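BlEst2 (Bacillus licheniformis, PDB 6WPX) probably hydrolyses ester bonds as an alpha/beta-hydrolase lipase or esterase, with a C-terminal domain that has autoinhibitory effects. Local coordinates at residues A206-G211 against T249-H254; S215-G220 against D253-I258. One frame throughout, in Å; residues are numbered along the deposited sequence.

Interaction 1 (A206-G211 against T249-H254); sequences AGNKIG and TGKWDH
Gly207 and Gly250 form a single parallel bridge, held by two backbone hydrogen bonds. Gly250 N gives to Ala206 O at 2.9 Å. Asn208 N gives to Gly250 O at 3.0 Å. Next to the bridge, Lys209 N reaches Trp252 O at 3.0 Å, from about 50° out of the carbonyl plane. Gly207 CA also lies close to Trp252 O, at 3.1 Å.

This part is tight. Thr249 CG2, anti to its backbone N, sits 3.4 Å from Gly207 C and also meets Asn208 CB. CE3 and CZ3 of the Trp252 benzo ring lie near Ala206 O, which approaches obliquely.

The lysine side is looser and wet. Lys209 NZ makes no direct contact with Asp253 OD2; a water 2.9 Å from Lys209 NZ links it to Lys251 O instead. Another water joins Ile210 O to Asp253 OD2, lying 2.7 Å from the latter. The other carboxylate oxygen, OD1, is held by the backbone N of Phe255 and of Ser256.

The bridge prolongs the parallel pairing of strands 201-205 and 245-246 into the loops at their C-terminal ends, where alpha/beta hydrolases carry their active-site residues.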
loop_
_atom_site.group_PDB
_atom_site.type_symbol
_atom_site.label_atom_id
_atom_site.label_comp_id
_atom_site.label_asym_id
_atom_site.label_seq_id
_atom_site.Cartn_x
_atom_site.Cartn_y
_atom_site.Cartn_z
ATOM N N ALA A 206 -7.371 9.966 -6.441
ATOM C CA ALA A 206 -6.695 9.551 -5.212
ATOM C C ALA A 206 -7.321 10.287 -4.052
ATOM O O ALA A 206 -7.818 11.403 -4.221
ATOM C CB ALA A 206 -5.200 9.851 -5.293
ATOM N N GLY A 207 -7.307 9.653 -2.890
ATOM C CA GLY A 207 -7.828 10.258 -1.670
ATOM C C GLY A 207 -6.712 10.731 -0.750
ATOM O O GLY A 207 -5.576 10.245 -0.843
ATOM N N ASN A 208 -7.019 11.688 0.136
ATOM C CA ASN A 208 -6.028 12.198 1.106
ATOM C C ASN A 208 -6.543 12.054 2.535
ATOM O O ASN A 208 -5.950 12.606 3.449
ATOM C CB ASN A 208 -5.683 13.663 0.827
ATOM C CG ASN A 208 -6.868 14.584 0.912
ATOM O OD1 ASN A 208 -7.892 14.271 1.503
ATOM N ND2 ASN A 208 -6.802 15.690 0.230
ATOM N N LYS A 209 -7.674 11.368 2.713
ATOM C CA LYS A 209 -8.262 11.214 4.039
ATOM C C LYS A 209 -7.796 9.899 4.663
ATOM O O LYS A 209 -7.864 8.865 4.018
ATOM C CB LYS A 209 -9.810 11.274 3.957
ATOM C CG LYS A 209 -10.482 11.318 5.328
ATOM C CD LYS A 209 -11.898 11.895 5.297
ATOM C CE LYS A 209 -12.958 10.840 5.094
ATOM N NZ LYS A 209 -14.320 11.372 5.362
ATOM N N ILE A 210 -7.338 9.932 5.908
ATOM C CA ILE A 210 -6.934 8.674 6.545
ATOM C C ILE A 210 -8.053 8.223 7.494
ATOM O O ILE A 210 -9.042 8.943 7.656
ATOM C CB ILE A 210 -5.524 8.738 7.186
ATOM C CG1 ILE A 210 -5.490 9.638 8.463
ATOM C CG2 ILE A 210 -4.483 9.187 6.156
ATOM C CD1 ILE A 210 -4.313 9.216 9.494
ATOM N N GLY A 211 -7.906 7.046 8.095
ATOM C CA GLY A 211 -8.905 6.570 9.037
ATOM C C GLY A 211 -8.825 7.361 10.326
ATOM O O GLY A 211 -7.735 7.793 10.724
ATOM N N THR A 249 -6.335 15.462 -5.616
ATOM C CA THR A 249 -6.733 14.575 -4.538
ATOM C C THR A 249 -8.059 15.026 -3.913
ATOM O O THR A 249 -8.292 16.223 -3.747
ATOM C CB THR A 249 -5.549 14.491 -3.552
ATOM O OG1 THR A 249 -4.368 14.218 -4.307
ATOM C CG2 THR A 249 -5.663 13.365 -2.675
ATOM N N GLY A 250 -8.934 14.069 -3.642
ATOM C CA GLY A 250 -10.227 14.340 -3.024
ATOM C C GLY A 250 -10.207 13.908 -1.576
ATOM O O GLY A 250 -9.339 13.129 -1.176
ATOM N N LYS A 251 -11.216 14.315 -0.808
ATOM C CA LYS A 251 -11.268 13.985 0.625
ATOM C C LYS A 251 -11.939 12.634 0.835
ATOM O O LYS A 251 -13.037 12.528 1.381
ATOM C CB LYS A 251 -11.901 15.126 1.427
ATOM C CG LYS A 251 -11.163 16.448 1.234
ATOM C CD LYS A 251 -11.748 17.523 2.111
ATOM C CE LYS A 251 -11.099 18.869 1.880
ATOM N NZ LYS A 251 -9.711 18.905 2.406
ATOM N N TRP A 252 -11.277 11.598 0.308
ATOM C CA TRP A 252 -11.731 10.226 0.412
ATOM C C TRP A 252 -10.659 9.395 1.065
ATOM O O TRP A 252 -9.478 9.690 0.936
ATOM C CB TRP A 252 -12.041 9.629 -0.990
ATOM C CG TRP A 252 -12.820 10.548 -1.888
ATOM C CD1 TRP A 252 -14.056 11.077 -1.650
ATOM C CD2 TRP A 252 -12.375 11.106 -3.132
ATOM N NE1 TRP A 252 -14.414 11.934 -2.676
ATOM C CE2 TRP A 252 -13.393 11.978 -3.593
ATOM C CE3 TRP A 252 -11.211 10.953 -3.911
ATOM C CZ2 TRP A 252 -13.283 12.679 -4.803
ATOM C CZ3 TRP A 252 -11.117 11.627 -5.115
ATOM C CH2 TRP A 252 -12.127 12.499 -5.536
ATOM N N ASP A 253 -11.083 8.345 1.764
ATOM C CA ASP A 253 -10.151 7.386 2.295
ATOM C C ASP A 253 -10.276 6.209 1.340
ATOM O O ASP A 253 -11.117 6.243 0.420
ATOM C CB ASP A 253 -10.416 7.030 3.779
ATOM C CG ASP A 253 -11.781 6.444 4.102
ATOM O OD1 ASP A 253 -12.213 5.534 3.393
ATOM O OD2 ASP A 253 -12.360 6.833 5.126
ATOM N N HIS A 254 -9.468 5.169 1.543
ATOM C CA HIS A 254 -9.485 4.015 0.645
ATOM C C HIS A 254 -10.838 3.304 0.561
ATOM O O HIS A 254 -11.109 2.708 -0.461
ATOM C CB HIS A 254 -8.373 3.023 1.009
ATOM C CG HIS A 254 -7.935 2.209 -0.156
ATOM N ND1 HIS A 254 -7.368 2.806 -1.301
ATOM C CD2 HIS A 254 -7.969 0.874 -0.329
ATOM C CE1 HIS A 254 -7.102 1.806 -2.115
ATOM N NE2 HIS A 254 -7.472 0.633 -1.583
HETATM O O HOH W 1 -8.751 17.957 -1.275
HETATM O O HOH W 2 -14.704 10.473 2.134
HETATM O O HOH W 3 -14.192 13.792 3.784
HETATM O O HOH W 4 -11.726 8.488 7.202
#

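Interaction 2 (S215-G220 against D253-I258); sequences SALFFG and DHFSII
Leu217 and Asp253 are the nearest backbone pair, with CA atoms 7.9 Å apart. No hydrogen bond crosses between the segments, and side chains make the contact. Segment 215-220 makes a type I beta turn from Ser215 to Phe218, with Leu217 at the N-cap position of helix 218-224. Segment 253-258 turns into a short 3-10 segment at 256-258.

Asp253 ties this second turn to itself. Its OD1 takes Phe255 N on the anti side, at 2.9 Å. The same oxygen takes Ser256 N at 2.8 Å, from above the carboxylate plane. With Phe255 N this is an Asx turn, with Ser256 N an Asx motif. Asp253 N gives a reciprocal bond to Ser256 OG at 3.0 Å.

Leu217 points its side chain at the turn. Its CD1 lies over one face of the Phe255 ring, 3.8 Å from the centroid and 16° off the ring normal, a CH-pi contact. The methyl is offset toward the rim, on the CD2 side. Ala216 CB meets the same ring at its edge, 3.9 Å from Phe255 CE2. Leu217 CD1 also packs on His254 CB, at 4.1 Å. The imidazole leads away from Leu217, with CG anti to the backbone N (chi1 -154°). His254 ND1 is hydrogen-bonded to Asp231 OD2, and the side chain touches Ser119.

Ser119, directly after strand 113-118 and within a Ser-Tyr-Ser-Lys-Gly sequence, Asp231 and His254 are consistent with the catalytic triad of an alpha/beta hydrolase. Leu217 therefore packs beside the loop that carries the probable catalytic histidine.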
loop_
_atom_site.group_PDB
_atom_site.type_symbol
_atom_site.label_atom_id
_atom_site.label_comp_id
_atom_site.label_asym_id
_atom_site.label_seq_id
_atom_site.Cartn_x
_atom_site.Cartn_y
_atom_site.Cartn_z
ATOM N N SER A 215 -10.452 3.542 13.927
ATOM C CA SER A 215 -10.965 2.907 12.701
ATOM C C SER A 215 -9.902 2.124 11.926
ATOM O O SER A 215 -8.710 2.316 12.158
ATOM C CB SER A 215 -11.662 3.935 11.808
ATOM O OG SER A 215 -10.738 4.831 11.210
ATOM N N ALA A 216 -10.339 1.269 10.987
ATOM C CA ALA A 216 -9.500 0.375 10.181
ATOM C C ALA A 216 -8.406 1.035 9.322
ATOM O O ALA A 216 -7.512 0.321 8.874
ATOM C CB ALA A 216 -10.370 -0.500 9.294
ATOM N N LEU A 217 -8.479 2.337 9.041
ATOM C CA LEU A 217 -7.416 2.945 8.204
ATOM C C LEU A 217 -6.572 3.955 8.980
ATOM O O LEU A 217 -5.838 4.744 8.378
ATOM C CB LEU A 217 -8.008 3.564 6.911
ATOM C CG LEU A 217 -8.654 2.592 5.898
ATOM C CD1 LEU A 217 -9.551 3.361 4.902
ATOM C CD2 LEU A 217 -7.596 1.812 5.129
ATOM N N PHE A 218 -6.660 3.921 10.306
ATOM C CA PHE A 218 -5.815 4.789 11.154
ATOM C C PHE A 218 -4.352 4.331 11.030
ATOM O O PHE A 218 -3.536 5.126 10.628
ATOM C CB PHE A 218 -6.234 4.786 12.621
ATOM C CG PHE A 218 -5.393 5.732 13.431
ATOM C CD1 PHE A 218 -5.473 7.097 13.230
ATOM C CD2 PHE A 218 -4.464 5.266 14.343
ATOM C CE1 PHE A 218 -4.688 7.970 13.959
ATOM C CE2 PHE A 218 -3.688 6.138 15.083
ATOM C CZ PHE A 218 -3.794 7.485 14.880
ATOM N N PHE A 219 -4.067 3.075 11.373
ATOM C CA PHE A 219 -2.690 2.532 11.273
ATOM C C PHE A 219 -2.125 2.759 9.867
ATOM O O PHE A 219 -1.095 3.344 9.777
ATOM C CB PHE A 219 -2.558 1.059 11.648
ATOM C CG PHE A 219 -1.287 0.460 11.103
ATOM C CD1 PHE A 219 -0.057 0.824 11.614
ATOM C CD2 PHE A 219 -1.315 -0.418 10.033
ATOM C CE1 PHE A 219 1.109 0.308 11.082
ATOM C CE2 PHE A 219 -0.143 -0.943 9.516
ATOM C CZ PHE A 219 1.068 -0.573 10.037
ATOM N N GLY A 220 -2.804 2.266 8.831
ATOM C CA GLY A 220 -2.355 2.454 7.446
ATOM C C GLY A 220 -2.083 3.921 7.137
ATOM O O GLY A 220 -1.101 4.208 6.528
ATOM N N ASP A 253 -11.083 8.345 1.764
ATOM C CA ASP A 253 -10.151 7.386 2.295
ATOM C C ASP A 253 -10.276 6.209 1.340
ATOM O O ASP A 253 -11.117 6.243 0.420
ATOM C CB ASP A 253 -10.416 7.030 3.779
ATOM C CG ASP A 253 -11.781 6.444 4.102
ATOM O OD1 ASP A 253 -12.213 5.534 3.393
ATOM O OD2 ASP A 253 -12.360 6.833 5.126
ATOM N N HIS A 254 -9.468 5.169 1.543
ATOM C CA HIS A 254 -9.485 4.015 0.645
ATOM C C HIS A 254 -10.838 3.304 0.561
ATOM O O HIS A 254 -11.109 2.708 -0.461
ATOM C CB HIS A 254 -8.373 3.023 1.009
ATOM C CG HIS A 254 -7.935 2.209 -0.156
ATOM N ND1 HIS A 254 -7.368 2.806 -1.301
ATOM C CD2 HIS A 254 -7.969 0.874 -0.329
ATOM C CE1 HIS A 254 -7.102 1.806 -2.115
ATOM N NE2 HIS A 254 -7.472 0.633 -1.583
ATOM N N PHE A 255 -11.673 3.372 1.609
ATOM C CA PHE A 255 -12.995 2.738 1.551
ATOM C C PHE A 255 -14.032 3.667 0.928
ATOM O O PHE A 255 -14.829 3.218 0.128
ATOM C CB PHE A 255 -13.479 2.276 2.946
ATOM C CG PHE A 255 -12.574 1.307 3.674
ATOM C CD1 PHE A 255 -11.823 0.369 2.976
ATOM C CD2 PHE A 255 -12.526 1.288 5.057
ATOM C CE1 PHE A 255 -10.999 -0.536 3.650
ATOM C CE2 PHE A 255 -11.719 0.366 5.732
ATOM C CZ PHE A 255 -10.958 -0.531 5.021
ATOM N N SER A 256 -14.026 4.951 1.292
ATOM C CA SER A 256 -15.033 5.882 0.798
ATOM C C SER A 256 -14.906 6.244 -0.713
ATOM O O SER A 256 -15.882 6.692 -1.320
ATOM C CB SER A 256 -15.069 7.140 1.661
ATOM O OG SER A 256 -13.984 7.994 1.349
ATOM N N ILE A 257 -13.712 6.083 -1.289
ATOM C CA ILE A 257 -13.429 6.440 -2.689
ATOM C C ILE A 257 -14.262 5.616 -3.703
ATOM O O ILE A 257 -14.396 6.028 -4.849
ATOM C CB ILE A 257 -11.904 6.386 -2.994
ATOM C CG1 ILE A 257 -11.547 7.277 -4.217
ATOM C CG2 ILE A 257 -11.394 4.924 -3.150
ATOM C CD1 ILE A 257 -10.023 7.417 -4.480
ATOM N N ILE A 258 -14.824 4.490 -3.282
ATOM C CA ILE A 258 -15.661 3.678 -4.183
ATOM C C ILE A 258 -17.136 3.840 -3.923
ATOM O O ILE A 258 -17.936 3.191 -4.603
ATOM C CB ILE A 258 -15.276 2.182 -4.244
ATOM C CG1 ILE A 258 -15.360 1.499 -2.862
ATOM C CG2 ILE A 258 -13.922 2.060 -4.903
ATOM C CD1 ILE A 258 -15.508 -0.054 -2.950
#

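Overall arrangement
Both interactions engage the loop between strand 245-246 and helix 260-267, and they share Asp253 and His254. Their centres are about 8 Å apart. Interaction 1 is mainly backbone hydrogen bonding just past the parallel strands 201-205 and 245-246, with waters on its outer side. Interaction 2 buries less area and is apolar, with no hydrogen bond across it. Each mixes buried and exposed residues. The two are joined by a probable hydrogen bond from Gly211 N to Leu217 O, and by Trp252 packing on Ile257. The segments of interaction 2 also touch the later beta-rich part: Phe255 on Ala346, Phe219 on His317. Both contacts involve the loop that carries the probable catalytic histidine, His254.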